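Local coordinates for alkaline phosphatase D (Bacillus subtilis, PDB 2YEQ), which hydrolyses phosphate esters, acting as a phosphodiesterase and alkaline phosphatase at an active site that holds iron(III) and calcium, at residues V13-P18 with A201-V206; D17-S22 with P247-S252; N85-Y90 with K103-P108; P115-A120 with K142-F147. All coordinates share one frame; numbering follows the deposited sequence.

Contact 1: V13-P18 with A201-V206; sequences VASGDP and AFPWVV. With EDO (1,2-ethanediol), chain I; EDO (1,2-ethanediol), chain B.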
loop_
_atom_site.group_PDB
_atom_site.type_symbol
_atom_site.label_atom_id
_atom_site.label_comp_id
_atom_site.label_asym_id
_atom_site.label_seq_id
_atom_site.Cartn_x
_atom_site.Cartn_y
_atom_site.Cartn_z
ATOM N N VAL A 13 12.440 -13.516 2.771
ATOM C CA VAL A 13 12.640 -12.733 3.958
ATOM C C VAL A 13 12.148 -11.303 3.723
ATOM O O VAL A 13 11.833 -10.917 2.589
ATOM C CB VAL A 13 14.136 -12.717 4.387
ATOM C CG1 VAL A 13 14.668 -14.163 4.645
ATOM C CG2 VAL A 13 15.020 -11.958 3.345
ATOM N N ALA A 14 12.050 -10.540 4.795
ATOM C CA ALA A 14 11.580 -9.154 4.695
ATOM C C ALA A 14 12.069 -8.396 5.895
ATOM O O ALA A 14 12.458 -8.991 6.910
ATOM C CB ALA A 14 10.018 -9.072 4.594
ATOM N N SER A 15 12.072 -7.074 5.774
ATOM C CA SER A 15 12.348 -6.201 6.905
ATOM C C SER A 15 11.407 -5.008 6.878
ATOM O O SER A 15 10.831 -4.657 5.857
ATOM C CB SER A 15 13.811 -5.717 6.911
ATOM O OG SER A 15 14.060 -4.788 5.854
ATOM N N GLY A 16 11.268 -4.358 8.010
ATOM C CA GLY A 16 10.291 -3.301 8.075
ATOM C C GLY A 16 10.259 -2.481 9.328
ATOM O O GLY A 16 10.991 -2.716 10.286
ATOM N N ASP A 17 9.392 -1.484 9.285
ATOM C CA ASP A 17 9.171 -0.577 10.397
ATOM C C ASP A 17 10.462 -0.121 11.040
ATOM O O ASP A 17 10.633 -0.215 12.254
ATOM C CB ASP A 17 8.219 -1.222 11.414
ATOM C CG ASP A 17 6.759 -1.045 11.021
ATOM O OD1 ASP A 17 6.493 -0.820 9.813
ATOM O OD2 ASP A 17 5.885 -1.121 11.924
ATOM N N PRO A 18 11.357 0.426 10.226
ATOM C CA PRO A 18 12.649 0.857 10.751
ATOM C C PRO A 18 12.497 2.036 11.666
ATOM O O PRO A 18 11.627 2.895 11.416
ATOM C CB PRO A 18 13.436 1.257 9.485
ATOM C CG PRO A 18 12.425 1.642 8.530
ATOM C CD PRO A 18 11.242 0.715 8.794
ATOM N N ALA A 201 15.346 -6.533 -0.658
ATOM C CA ALA A 201 16.148 -5.351 -1.016
ATOM C C ALA A 201 16.013 -4.131 -0.094
ATOM O O ALA A 201 16.961 -3.338 0.053
ATOM C CB ALA A 201 15.834 -4.959 -2.471
ATOM N N PHE A 202 14.847 -3.948 0.522
ATOM C CA PHE A 202 14.544 -2.714 1.279
ATOM C C PHE A 202 13.645 -2.980 2.495
ATOM O O PHE A 202 12.863 -3.907 2.471
ATOM C CB PHE A 202 13.738 -1.733 0.422
ATOM C CG PHE A 202 14.147 -1.647 -1.001
ATOM C CD1 PHE A 202 15.310 -0.967 -1.361
ATOM C CD2 PHE A 202 13.349 -2.153 -1.993
ATOM C CE1 PHE A 202 15.674 -0.851 -2.675
ATOM C CE2 PHE A 202 13.715 -2.038 -3.326
ATOM C CZ PHE A 202 14.900 -1.390 -3.656
ATOM N N PRO A 203 13.714 -2.135 3.512
ATOM C CA PRO A 203 12.697 -2.154 4.569
ATOM C C PRO A 203 11.391 -1.601 4.043
ATOM O O PRO A 203 11.412 -0.626 3.283
ATOM C CB PRO A 203 13.262 -1.222 5.632
ATOM C CG PRO A 203 14.202 -0.330 4.899
ATOM C CD PRO A 203 14.683 -1.045 3.698
ATOM N N TRP A 204 10.276 -2.228 4.437
ATOM C CA TRP A 204 8.945 -1.842 3.997
ATOM C C TRP A 204 8.126 -1.297 5.179
ATOM O O TRP A 204 8.249 -1.773 6.326
ATOM C CB TRP A 204 8.183 -3.015 3.400
ATOM C CG TRP A 204 8.599 -3.443 2.021
ATOM C CD1 TRP A 204 9.878 -3.541 1.540
ATOM C CD2 TRP A 204 7.742 -3.872 0.955
ATOM N NE1 TRP A 204 9.862 -3.985 0.256
ATOM C CE2 TRP A 204 8.570 -4.208 -0.131
ATOM C CE3 TRP A 204 6.348 -3.991 0.811
ATOM C CZ2 TRP A 204 8.066 -4.655 -1.331
ATOM C CZ3 TRP A 204 5.847 -4.418 -0.366
ATOM C CH2 TRP A 204 6.693 -4.769 -1.434
ATOM N N VAL A 205 7.292 -0.302 4.869
ATOM C CA VAL A 205 6.278 0.231 5.763
ATOM C C VAL A 205 4.952 -0.054 5.080
ATOM O O VAL A 205 4.610 0.551 4.060
ATOM C CB VAL A 205 6.480 1.726 6.041
ATOM C CG1 VAL A 205 5.413 2.279 7.027
ATOM C CG2 VAL A 205 7.872 1.934 6.650
ATOM N N VAL A 206 4.207 -1.026 5.609
ATOM C CA VAL A 206 2.975 -1.447 4.957
ATOM C C VAL A 206 1.738 -0.918 5.697
ATOM O O VAL A 206 1.741 -0.773 6.924
ATOM C CB VAL A 206 2.913 -3.014 4.857
ATOM C CG1 VAL A 206 4.110 -3.550 4.024
ATOM C CG2 VAL A 206 2.918 -3.642 6.261
HETATM C C1 EDO I . 7.828 2.004 13.802
HETATM O O1 EDO I . 8.573 2.228 12.595
HETATM C C2 EDO I . 6.391 1.632 13.470
HETATM O O2 EDO I . 6.020 0.432 14.153
HETATM C C1 EDO B . 18.523 -1.030 1.579
HETATM O O1 EDO B . 17.891 -2.051 2.338
HETATM C C2 EDO B . 17.895 0.312 1.900
HETATM O O2 EDO B . 18.778 1.315 1.388
HETATM O O HOH W 1 10.844 -6.073 3.132
HETATM O O HOH W 2 5.986 -2.622 7.632
#
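A chi1 of 70° sets Ser15 OG between its own backbone N and carbonyl carbon, and there it rests 3.2 Å from Pro203 CA; its hydrogen bond goes elsewhere, to Thr104 OG1. In Val205, CG1 stands anti to the backbone N (chi1 -179°), while the other branch faces the Pro18 ring, CG2 lying 4.2 Å from Pro18 CD. Pro18 CG also touches Pro203 CB, the two side chains crossing at about a right angle. Beside this apolar patch the backbones pair in parallel: Trp204 N donates to Ser15 O (2.9 Å) and Asp17 N to Trp204 O (3.2 Å), the two bonds spanning Gly16. Gly16 CA comes within 3.1 Å of Trp204 O, where a beta carbon would clash with that oxygen. A water that accepts from Val206 N sits 2.7 Å from Trp204 O and near Asp17 OD1, whose salt bridge is with Arg263. Strand 13-16, from the N-terminal family region, is thus built into the same mixed sheet as strand 203-206 of the phosphatase region. The join is made by main-chain bonds, with a water at the polar end and prolines, which have no N-H to satisfy, packed alongside.

Contact 2: D17-S22 with P247-S252; sequences DPLSDS and PLRISS. With EDO (1,2-ethanediol), chain I.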
loop_
_atom_site.group_PDB
_atom_site.type_symbol
_atom_site.label_atom_id
_atom_site.label_comp_id
_atom_site.label_asym_id
_atom_site.label_seq_id
_atom_site.Cartn_x
_atom_site.Cartn_y
_atom_site.Cartn_z
ATOM N N ASP A 17 9.392 -1.484 9.285
ATOM C CA ASP A 17 9.171 -0.577 10.397
ATOM C C ASP A 17 10.462 -0.121 11.040
ATOM O O ASP A 17 10.633 -0.215 12.254
ATOM C CB ASP A 17 8.219 -1.222 11.414
ATOM C CG ASP A 17 6.759 -1.045 11.021
ATOM O OD1 ASP A 17 6.493 -0.820 9.813
ATOM O OD2 ASP A 17 5.885 -1.121 11.924
ATOM N N PRO A 18 11.357 0.426 10.226
ATOM C CA PRO A 18 12.649 0.857 10.751
ATOM C C PRO A 18 12.497 2.036 11.666
ATOM O O PRO A 18 11.627 2.895 11.416
ATOM C CB PRO A 18 13.436 1.257 9.485
ATOM C CG PRO A 18 12.425 1.642 8.530
ATOM C CD PRO A 18 11.242 0.715 8.794
ATOM N N LEU A 19 13.304 2.042 12.732
ATOM C CA LEU A 19 13.510 3.195 13.598
ATOM C C LEU A 19 15.014 3.523 13.563
ATOM O O LEU A 19 15.774 2.896 12.830
ATOM C CB LEU A 19 13.051 2.907 15.025
ATOM C CG LEU A 19 11.533 2.691 15.212
ATOM C CD1 LEU A 19 11.211 2.268 16.639
ATOM C CD2 LEU A 19 10.731 3.922 14.799
ATOM N N SER A 20 15.462 4.494 14.348
ATOM C CA SER A 20 16.871 4.900 14.269
ATOM C C SER A 20 17.823 3.884 14.889
ATOM O O SER A 20 19.005 3.901 14.586
ATOM C CB SER A 20 17.086 6.300 14.865
ATOM O OG SER A 20 16.849 6.319 16.240
ATOM N N ASP A 21 17.320 2.987 15.728
ATOM C CA ASP A 21 18.179 2.025 16.425
ATOM C C ASP A 21 17.741 0.559 16.287
ATOM O O ASP A 21 18.268 -0.309 16.987
ATOM C CB ASP A 21 18.210 2.380 17.913
ATOM C CG ASP A 21 16.870 2.130 18.600
ATOM O OD1 ASP A 21 15.809 2.348 17.965
ATOM O OD2 ASP A 21 16.869 1.691 19.770
ATOM N N SER A 22 16.767 0.287 15.426
ATOM C CA SER A 22 16.210 -1.063 15.297
ATOM C C SER A 22 15.413 -1.171 14.032
ATOM O O SER A 22 15.066 -0.153 13.415
ATOM C CB SER A 22 15.303 -1.404 16.481
ATOM O OG SER A 22 14.194 -0.534 16.552
ATOM N N PRO A 247 6.250 -7.447 8.073
ATOM C CA PRO A 247 7.304 -7.073 9.024
ATOM C C PRO A 247 6.872 -5.916 9.927
ATOM O O PRO A 247 7.353 -4.789 9.792
ATOM C CB PRO A 247 8.457 -6.661 8.115
ATOM C CG PRO A 247 7.784 -6.066 6.948
ATOM C CD PRO A 247 6.535 -6.918 6.731
ATOM N N LEU A 248 5.981 -6.231 10.857
ATOM C CA LEU A 248 5.408 -5.285 11.813
ATOM C C LEU A 248 5.959 -5.499 13.208
ATOM O O LEU A 248 6.388 -6.589 13.560
ATOM C CB LEU A 248 3.887 -5.477 11.827
ATOM C CG LEU A 248 3.173 -5.214 10.492
ATOM C CD1 LEU A 248 1.690 -5.545 10.573
ATOM C CD2 LEU A 248 3.326 -3.760 10.016
ATOM N N ARG A 249 5.910 -4.464 14.029
ATOM C CA ARG A 249 6.323 -4.565 15.430
ATOM C C ARG A 249 5.237 -5.199 16.299
ATOM O O ARG A 249 4.117 -5.350 15.857
ATOM C CB ARG A 249 6.708 -3.185 15.956
ATOM C CG ARG A 249 7.977 -2.701 15.305
ATOM C CD ARG A 249 8.438 -1.381 15.807
ATOM N NE ARG A 249 9.646 -0.963 15.083
ATOM C CZ ARG A 249 10.899 -1.198 15.467
ATOM N NH1 ARG A 249 11.173 -1.858 16.577
ATOM N NH2 ARG A 249 11.903 -0.761 14.727
ATOM N N ILE A 250 5.592 -5.584 17.519
ATOM C CA ILE A 250 4.699 -6.371 18.384
ATOM C C ILE A 250 3.412 -5.592 18.809
ATOM O O ILE A 250 2.354 -6.185 19.047
ATOM C CB ILE A 250 5.481 -6.933 19.616
ATOM C CG1 ILE A 250 4.691 -8.080 20.285
ATOM C CG2 ILE A 250 5.838 -5.817 20.596
ATOM C CD1 ILE A 250 4.450 -9.280 19.358
ATOM N N SER A 251 3.488 -4.267 18.822
ATOM C CA SER A 251 2.317 -3.454 19.124
ATOM C C SER A 251 1.247 -3.554 18.032
ATOM O O SER A 251 0.113 -3.166 18.261
ATOM C CB SER A 251 2.734 -2.001 19.340
ATOM O OG SER A 251 3.420 -1.543 18.181
ATOM N N SER A 252 1.608 -4.093 16.865
ATOM C CA SER A 252 0.650 -4.412 15.823
ATOM C C SER A 252 0.087 -5.846 15.911
ATOM O O SER A 252 -0.669 -6.229 15.043
ATOM C CB SER A 252 1.253 -4.169 14.411
ATOM O OG SER A 252 1.441 -2.790 14.125
HETATM C C1 EDO I . 7.828 2.004 13.802
HETATM O O1 EDO I . 8.573 2.228 12.595
HETATM C C2 EDO I . 6.391 1.632 13.470
HETATM O O2 EDO I . 6.020 0.432 14.153
HETATM O O HOH W 3 4.215 -2.089 13.615
#
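Arg249 reaches across to the loop 17-22, passing the side chain of Asp17 on its way. Its CB and CG run beside a bound 1,2-ethanediol, and CG lies 4.2 Å from Asp17 CB. The chain is extended (chi2 -178°, chi3 -178°), and CD comes 3.4 Å from O2 of the ethanediol. NE then donates to Asp17 O at 3.1 Å. NH2 donates to the same oxygen at 2.8 Å, a side-on grip by two nitrogens on one atom, lying in the carbonyl plane but with the oxygen tilted slightly from the guanidinium plane. NH2 also donates to Ser22 OG (2.9 Å), while NH1 makes a weak bond to that hydroxyl and a salt bridge to Glu78. Leu19 closes over one face of the guanidinium, its CD1 3.6 Å above the centre. Nearer the backbone, a water accepts from Arg249 N and donates to Ser252 OG and to Asp17 OD2 (2.6 Å), the carboxylate oxygen that also accepts from the ethanediol. Within the loop Leu19 N bonds to Ser22 O, drawing its two sides together. The flat, charged group thus has its rotation fixed by a carbonyl, a hydroxyl and a carboxylate. It clasps the connection between strands 13-16 and 23-28, antiparallel neighbours joined as in a beta hairpin.

Contact 3: N85-Y90 with K103-P108; sequences NKVYYY and KTKTLP. With PE5 (3,6,9,12,15,18,21,24-octaoxahexacosan-1-ol), chain C.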
loop_
_atom_site.group_PDB
_atom_site.type_symbol
_atom_site.label_atom_id
_atom_site.label_comp_id
_atom_site.label_asym_id
_atom_site.label_seq_id
_atom_site.Cartn_x
_atom_site.Cartn_y
_atom_site.Cartn_z
ATOM N N ASN A 85 20.811 5.533 10.452
ATOM C CA ASN A 85 21.081 5.747 9.048
ATOM C C ASN A 85 22.136 4.818 8.469
ATOM O O ASN A 85 22.982 5.245 7.677
ATOM C CB ASN A 85 21.479 7.203 8.840
ATOM C CG ASN A 85 21.206 7.695 7.440
ATOM O OD1 ASN A 85 20.466 7.100 6.675
ATOM N ND2 ASN A 85 21.842 8.796 7.095
ATOM N N LYS A 86 22.063 3.548 8.839
ATOM C CA LYS A 86 23.057 2.563 8.432
ATOM C C LYS A 86 22.430 1.352 7.761
ATOM O O LYS A 86 21.417 0.836 8.234
ATOM C CB LYS A 86 23.847 2.111 9.657
ATOM C CG LYS A 86 25.039 1.240 9.314
ATOM C CD LYS A 86 26.029 1.121 10.474
ATOM C CE LYS A 86 27.490 1.256 10.014
ATOM N NZ LYS A 86 27.821 0.484 8.784
ATOM N N VAL A 87 23.065 0.900 6.681
ATOM C CA VAL A 87 22.674 -0.291 5.949
ATOM C C VAL A 87 23.146 -1.510 6.689
ATOM O O VAL A 87 24.303 -1.548 7.145
ATOM C CB VAL A 87 23.281 -0.310 4.544
ATOM C CG1 VAL A 87 23.034 -1.655 3.826
ATOM C CG2 VAL A 87 22.734 0.859 3.736
ATOM N N TYR A 88 22.268 -2.510 6.825
ATOM C CA TYR A 88 22.667 -3.796 7.401
ATOM C C TYR A 88 22.199 -4.928 6.528
ATOM O O TYR A 88 21.309 -4.752 5.682
ATOM C CB TYR A 88 22.085 -3.969 8.783
ATOM C CG TYR A 88 22.615 -3.017 9.834
ATOM C CD1 TYR A 88 23.769 -3.328 10.569
ATOM C CD2 TYR A 88 21.950 -1.842 10.136
ATOM C CE1 TYR A 88 24.243 -2.499 11.549
ATOM C CE2 TYR A 88 22.420 -0.991 11.143
ATOM C CZ TYR A 88 23.569 -1.327 11.841
ATOM O OH TYR A 88 24.025 -0.499 12.840
ATOM N N TYR A 89 22.811 -6.091 6.740
ATOM C CA TYR A 89 22.392 -7.330 6.118
ATOM C C TYR A 89 21.889 -8.252 7.210
ATOM O O TYR A 89 22.337 -8.156 8.376
ATOM C CB TYR A 89 23.545 -7.961 5.344
ATOM C CG TYR A 89 24.004 -7.054 4.239
ATOM C CD1 TYR A 89 24.960 -6.067 4.483
ATOM C CD2 TYR A 89 23.443 -7.137 2.972
ATOM C CE1 TYR A 89 25.364 -5.200 3.479
ATOM C CE2 TYR A 89 23.833 -6.274 1.952
ATOM C CZ TYR A 89 24.799 -5.305 2.216
ATOM O OH TYR A 89 25.209 -4.434 1.228
ATOM N N TYR A 90 20.951 -9.125 6.848
ATOM C CA TYR A 90 20.377 -10.047 7.808
ATOM C C TYR A 90 20.070 -11.377 7.158
ATOM O O TYR A 90 19.878 -11.460 5.944
ATOM C CB TYR A 90 19.129 -9.427 8.480
ATOM C CG TYR A 90 17.971 -9.201 7.524
ATOM C CD1 TYR A 90 17.879 -8.033 6.786
ATOM C CD2 TYR A 90 16.961 -10.162 7.375
ATOM C CE1 TYR A 90 16.839 -7.831 5.911
ATOM C CE2 TYR A 90 15.915 -9.961 6.504
ATOM C CZ TYR A 90 15.847 -8.809 5.778
ATOM O OH TYR A 90 14.835 -8.614 4.887
ATOM N N LYS A 103 18.657 -7.197 2.881
ATOM C CA LYS A 103 19.272 -5.913 3.128
ATOM C C LYS A 103 18.270 -4.927 3.713
ATOM O O LYS A 103 17.124 -4.829 3.255
ATOM C CB LYS A 103 19.806 -5.382 1.814
ATOM C CG LYS A 103 20.639 -4.137 1.878
ATOM C CD LYS A 103 21.194 -3.915 0.447
ATOM C CE LYS A 103 22.003 -2.653 0.272
ATOM N NZ LYS A 103 22.281 -2.465 -1.203
ATOM N N THR A 104 18.713 -4.173 4.695
ATOM C CA THR A 104 17.858 -3.212 5.342
ATOM C C THR A 104 18.610 -1.944 5.744
ATOM O O THR A 104 19.817 -1.829 5.523
ATOM C CB THR A 104 17.186 -3.837 6.573
ATOM O OG1 THR A 104 16.112 -2.992 6.981
ATOM C CG2 THR A 104 18.169 -4.045 7.739
ATOM N N LYS A 105 17.896 -0.994 6.343
ATOM C CA LYS A 105 18.502 0.287 6.696
ATOM C C LYS A 105 17.731 1.009 7.787
ATOM O O LYS A 105 16.507 1.180 7.688
ATOM C CB LYS A 105 18.599 1.167 5.460
ATOM C CG LYS A 105 19.421 2.438 5.680
ATOM C CD LYS A 105 19.393 3.292 4.423
ATOM C CE LYS A 105 20.115 4.609 4.589
ATOM N NZ LYS A 105 19.143 5.735 4.726
ATOM N N THR A 106 18.433 1.396 8.843
ATOM C CA THR A 106 17.817 2.109 9.947
ATOM C C THR A 106 17.519 3.564 9.536
ATOM O O THR A 106 18.102 4.097 8.595
ATOM C CB THR A 106 18.714 2.143 11.211
ATOM O OG1 THR A 106 20.029 2.599 10.851
ATOM C CG2 THR A 106 18.779 0.791 11.904
ATOM N N LEU A 107 16.614 4.199 10.264
ATOM C CA LEU A 107 16.313 5.613 10.043
ATOM C C LEU A 107 17.453 6.497 10.577
ATOM O O LEU A 107 18.193 6.093 11.470
ATOM C CB LEU A 107 15.044 6.001 10.789
ATOM C CG LEU A 107 13.745 5.280 10.404
ATOM C CD1 LEU A 107 12.593 5.912 11.194
ATOM C CD2 LEU A 107 13.515 5.352 8.916
ATOM N N PRO A 108 17.554 7.720 10.070
ATOM C CA PRO A 108 18.398 8.740 10.711
ATOM C C PRO A 108 17.978 8.988 12.149
ATOM O O PRO A 108 16.823 8.741 12.518
ATOM C CB PRO A 108 18.129 10.011 9.887
ATOM C CG PRO A 108 17.636 9.548 8.589
ATOM C CD PRO A 108 16.931 8.216 8.839
HETATM C C50 PE5 C . 26.068 -3.618 -1.932
HETATM O O1 PE5 C . 24.856 -4.367 -1.776
HETATM C C1 PE5 C . 24.554 -5.118 -2.955
HETATM C C2 PE5 C . 23.233 -5.867 -2.813
HETATM O O2 PE5 C . 22.161 -4.924 -2.692
HETATM C C3 PE5 C . 21.007 -5.231 -3.476
HETATM C C4 PE5 C . 19.954 -4.190 -3.202
HETATM O O HOH W 4 14.802 -6.142 3.568
#
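Lys103 lays its aliphatic chain beside the ring of Tyr89, both pointing the same way, with CG and CD each 3.8 Å from Tyr89 CE2. CG is anti to the backbone N (chi1 -172°) and the chain stays extended beyond it, ending with NZ donating to O2 of a bound polyether at 2.9 Å. Val87 CG1 packs on Lys103 CE (3.8 Å) from the same face of the sheet. On the other face Thr104 CG2 touches Tyr88 CB, while Tyr90 CE1 comes 3.6 Å from Lys103 N. Tyr88 and Thr104 form an antiparallel hydrogen-bonded pair in the hairpin of strands 87-94 and 97-105. Beyond its end, Thr106 OG1 takes the N-H of Lys86 (3.0 Å) and is also bonded to Glu83 O. Lys105 lies alongside Asn85, and its NZ donates to Asn85 OD1 at 2.7 Å, nearly along the C=O axis (171°); the same amine forms a salt bridge with Asp144. A leucine in place of Lys105 would probably leave Asn85 OD1 without this donor and the Asp144 carboxylate without its positive mate. Past the strand ends main-chain bonds (Thr106 N to Lys86 O, Asn85 N to Leu107 O) thus continue alongside side-chain ones, and the lysine charge ties the hairpin to the loop before strand 145-148.

Contact 4: P115-A120 with K142-F147; sequences PQMTFA and KLDLVF. With EDO (1,2-ethanediol), chain B.
Thr118 O takes the N-H of Asp144 at 2.7 Å, and Thr118 N returns a bond to Asp144 OD2 at 2.9 Å. The second bond is nearly straight (171° at the hydrogen) and uses the anti lone pair of OD2, so one residue holds both polar groups of the Thr118 backbone. The other carboxylate oxygen, OD1, is salt-bridged to Lys105. An alanine in place of Asp144 would probably leave Thr118 N without its acceptor and the Lys105 amine without its negative mate. Further along, Ala120 N donates to Leu145 O and Phe147 N to Ala120 O (2.9 Å), a parallel pairing between the two strands of a beta-alpha-beta unit, 117-122 and 145-148, linked through helix 133-138. It belongs to the calcineurin-like phosphatase fold, and the iron ligands Cys124 and Asp151 follow shortly after the two strands. On one face of the sheet the edge of Phe147 meets the face of Phe119 in a T-shaped stack, planes at 78° and centroids 5.2 Å apart. Phe147 CE2 stands above the Phe119 ring toward its rim, and CD2 is 3.5 Å from Phe119 CD1. Met117, extended, brings CE to Leu145 CD2 at 3.9 Å. From the opposite face Leu143 CD1 packs on Ala120 CB (3.6 Å), while Leu143 O accepts from a bound 1,2-ethanediol.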
loop_
_atom_site.group_PDB
_atom_site.type_symbol
_atom_site.label_atom_id
_atom_site.label_comp_id
_atom_site.label_asym_id
_atom_site.label_seq_id
_atom_site.Cartn_x
_atom_site.Cartn_y
_atom_site.Cartn_z
ATOM N N PRO A 115 19.927 15.451 4.055
ATOM C CA PRO A 115 19.730 16.212 2.818
ATOM C C PRO A 115 18.791 15.596 1.793
ATOM O O PRO A 115 18.292 16.312 0.924
ATOM C CB PRO A 115 21.140 16.238 2.198
ATOM C CG PRO A 115 21.775 15.016 2.683
ATOM C CD PRO A 115 21.274 14.860 4.103
ATOM N N GLN A 116 18.571 14.280 1.853
ATOM C CA GLN A 116 17.787 13.608 0.820
ATOM C C GLN A 116 17.223 12.265 1.313
ATOM O O GLN A 116 17.777 11.636 2.221
ATOM C CB GLN A 116 18.632 13.393 -0.429
ATOM C CG GLN A 116 17.869 12.935 -1.655
ATOM C CD GLN A 116 18.742 12.881 -2.908
ATOM O OE1 GLN A 116 19.000 13.897 -3.535
ATOM N NE2 GLN A 116 19.158 11.684 -3.294
ATOM N N MET A 117 16.099 11.878 0.721
ATOM C CA MET A 117 15.459 10.595 0.982
ATOM C C MET A 117 14.881 10.134 -0.336
ATOM O O MET A 117 14.315 10.942 -1.088
ATOM C CB MET A 117 14.321 10.778 1.996
ATOM C CG MET A 117 13.544 9.511 2.281
ATOM S SD MET A 117 12.156 9.797 3.365
ATOM C CE MET A 117 11.762 8.083 3.811
ATOM N N THR A 118 15.015 8.846 -0.631
ATOM C CA THR A 118 14.380 8.272 -1.808
ATOM C C THR A 118 13.590 7.028 -1.381
ATOM O O THR A 118 14.104 6.194 -0.639
ATOM C CB THR A 118 15.420 7.874 -2.892
ATOM O OG1 THR A 118 16.243 9.011 -3.192
ATOM C CG2 THR A 118 14.738 7.405 -4.170
ATOM N N PHE A 119 12.355 6.917 -1.851
ATOM C CA PHE A 119 11.514 5.764 -1.493
ATOM C C PHE A 119 10.601 5.490 -2.659
ATOM O O PHE A 119 10.546 6.288 -3.597
ATOM C CB PHE A 119 10.783 5.985 -0.162
ATOM C CG PHE A 119 9.726 7.071 -0.179
ATOM C CD1 PHE A 119 8.444 6.792 -0.599
ATOM C CD2 PHE A 119 10.009 8.356 0.266
ATOM C CE1 PHE A 119 7.444 7.782 -0.601
ATOM C CE2 PHE A 119 9.016 9.344 0.279
ATOM C CZ PHE A 119 7.722 9.036 -0.161
ATOM N N ALA A 120 9.950 4.329 -2.648
ATOM C CA ALA A 120 8.965 3.997 -3.643
ATOM C C ALA A 120 7.680 3.653 -2.884
ATOM O O ALA A 120 7.746 3.272 -1.702
ATOM C CB ALA A 120 9.390 2.797 -4.487
ATOM N N LYS A 142 17.550 2.380 -6.057
ATOM C CA LYS A 142 18.288 2.724 -4.857
ATOM C C LYS A 142 17.363 3.463 -3.919
ATOM O O LYS A 142 17.177 4.655 -4.062
ATOM C CB LYS A 142 19.510 3.594 -5.190
ATOM C CG LYS A 142 20.719 2.788 -5.666
ATOM C CD LYS A 142 20.964 2.920 -7.170
ATOM C CE LYS A 142 21.270 1.564 -7.844
ATOM N NZ LYS A 142 22.629 1.035 -7.513
ATOM N N LEU A 143 16.796 2.758 -2.946
ATOM C CA LEU A 143 15.773 3.343 -2.075
ATOM C C LEU A 143 16.169 3.198 -0.639
ATOM O O LEU A 143 16.841 2.225 -0.276
ATOM C CB LEU A 143 14.432 2.625 -2.295
ATOM C CG LEU A 143 13.952 2.435 -3.720
ATOM C CD1 LEU A 143 12.710 1.517 -3.711
ATOM C CD2 LEU A 143 13.676 3.797 -4.397
ATOM N N ASP A 144 15.732 4.143 0.183
ATOM C CA ASP A 144 15.844 4.053 1.624
ATOM C C ASP A 144 14.715 3.192 2.238
ATOM O O ASP A 144 14.916 2.556 3.262
ATOM C CB ASP A 144 15.784 5.442 2.243
ATOM C CG ASP A 144 16.957 6.347 1.796
ATOM O OD1 ASP A 144 18.113 5.983 2.099
ATOM O OD2 ASP A 144 16.704 7.406 1.169
ATOM N N LEU A 145 13.541 3.216 1.624
ATOM C CA LEU A 145 12.429 2.363 2.069
ATOM C C LEU A 145 11.344 2.271 1.021
ATOM O O LEU A 145 11.386 2.951 -0.016
ATOM C CB LEU A 145 11.891 2.786 3.446
ATOM C CG LEU A 145 11.374 4.200 3.710
ATOM C CD1 LEU A 145 9.968 4.316 3.244
ATOM C CD2 LEU A 145 11.423 4.502 5.191
ATOM N N VAL A 146 10.411 1.349 1.250
ATOM C CA VAL A 146 9.266 1.139 0.400
ATOM C C VAL A 146 8.003 1.225 1.277
ATOM O O VAL A 146 8.005 0.738 2.422
ATOM C CB VAL A 146 9.323 -0.244 -0.282
ATOM C CG1 VAL A 146 8.024 -0.571 -0.998
ATOM C CG2 VAL A 146 10.489 -0.283 -1.270
ATOM N N PHE A 147 6.958 1.853 0.728
ATOM C CA PHE A 147 5.605 1.842 1.309
ATOM C C PHE A 147 4.672 0.993 0.479
ATOM O O PHE A 147 4.662 1.062 -0.744
ATOM C CB PHE A 147 4.987 3.259 1.319
ATOM C CG PHE A 147 5.610 4.186 2.303
ATOM C CD1 PHE A 147 5.190 4.210 3.611
ATOM C CD2 PHE A 147 6.607 5.079 1.909
ATOM C CE1 PHE A 147 5.752 5.069 4.524
ATOM C CE2 PHE A 147 7.176 5.962 2.831
ATOM C CZ PHE A 147 6.747 5.949 4.133
HETATM C C1 EDO B . 18.523 -1.030 1.579
HETATM O O1 EDO B . 17.891 -2.051 2.338
HETATM C C2 EDO B . 17.895 0.312 1.900
HETATM O O2 EDO B . 18.778 1.315 1.388
#

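Overall arrangement
Contacts 1 and 4 belong to the same mixed sheet: strand 203-206 lies beside strand 145-148, with Val205 N 2.8 Å from Val146 O, and their centres are 12 Å apart. Contact 2 continues directly from contact 1 through the shared Asp17 and Pro18, its centre 9 Å away. Contact 3 meets contact 1 through Ser15 OG and Thr104 OG1, 3.0 Å apart, contact 2 through Leu19 O and Leu107 N, and contact 4 through the Lys105 NZ to Asp144 OD1 salt bridge of 2.8 Å. Contacts 2 and 4 do not touch. The Trp204 side chain of contact 1 is about 14 Å from the iron(III).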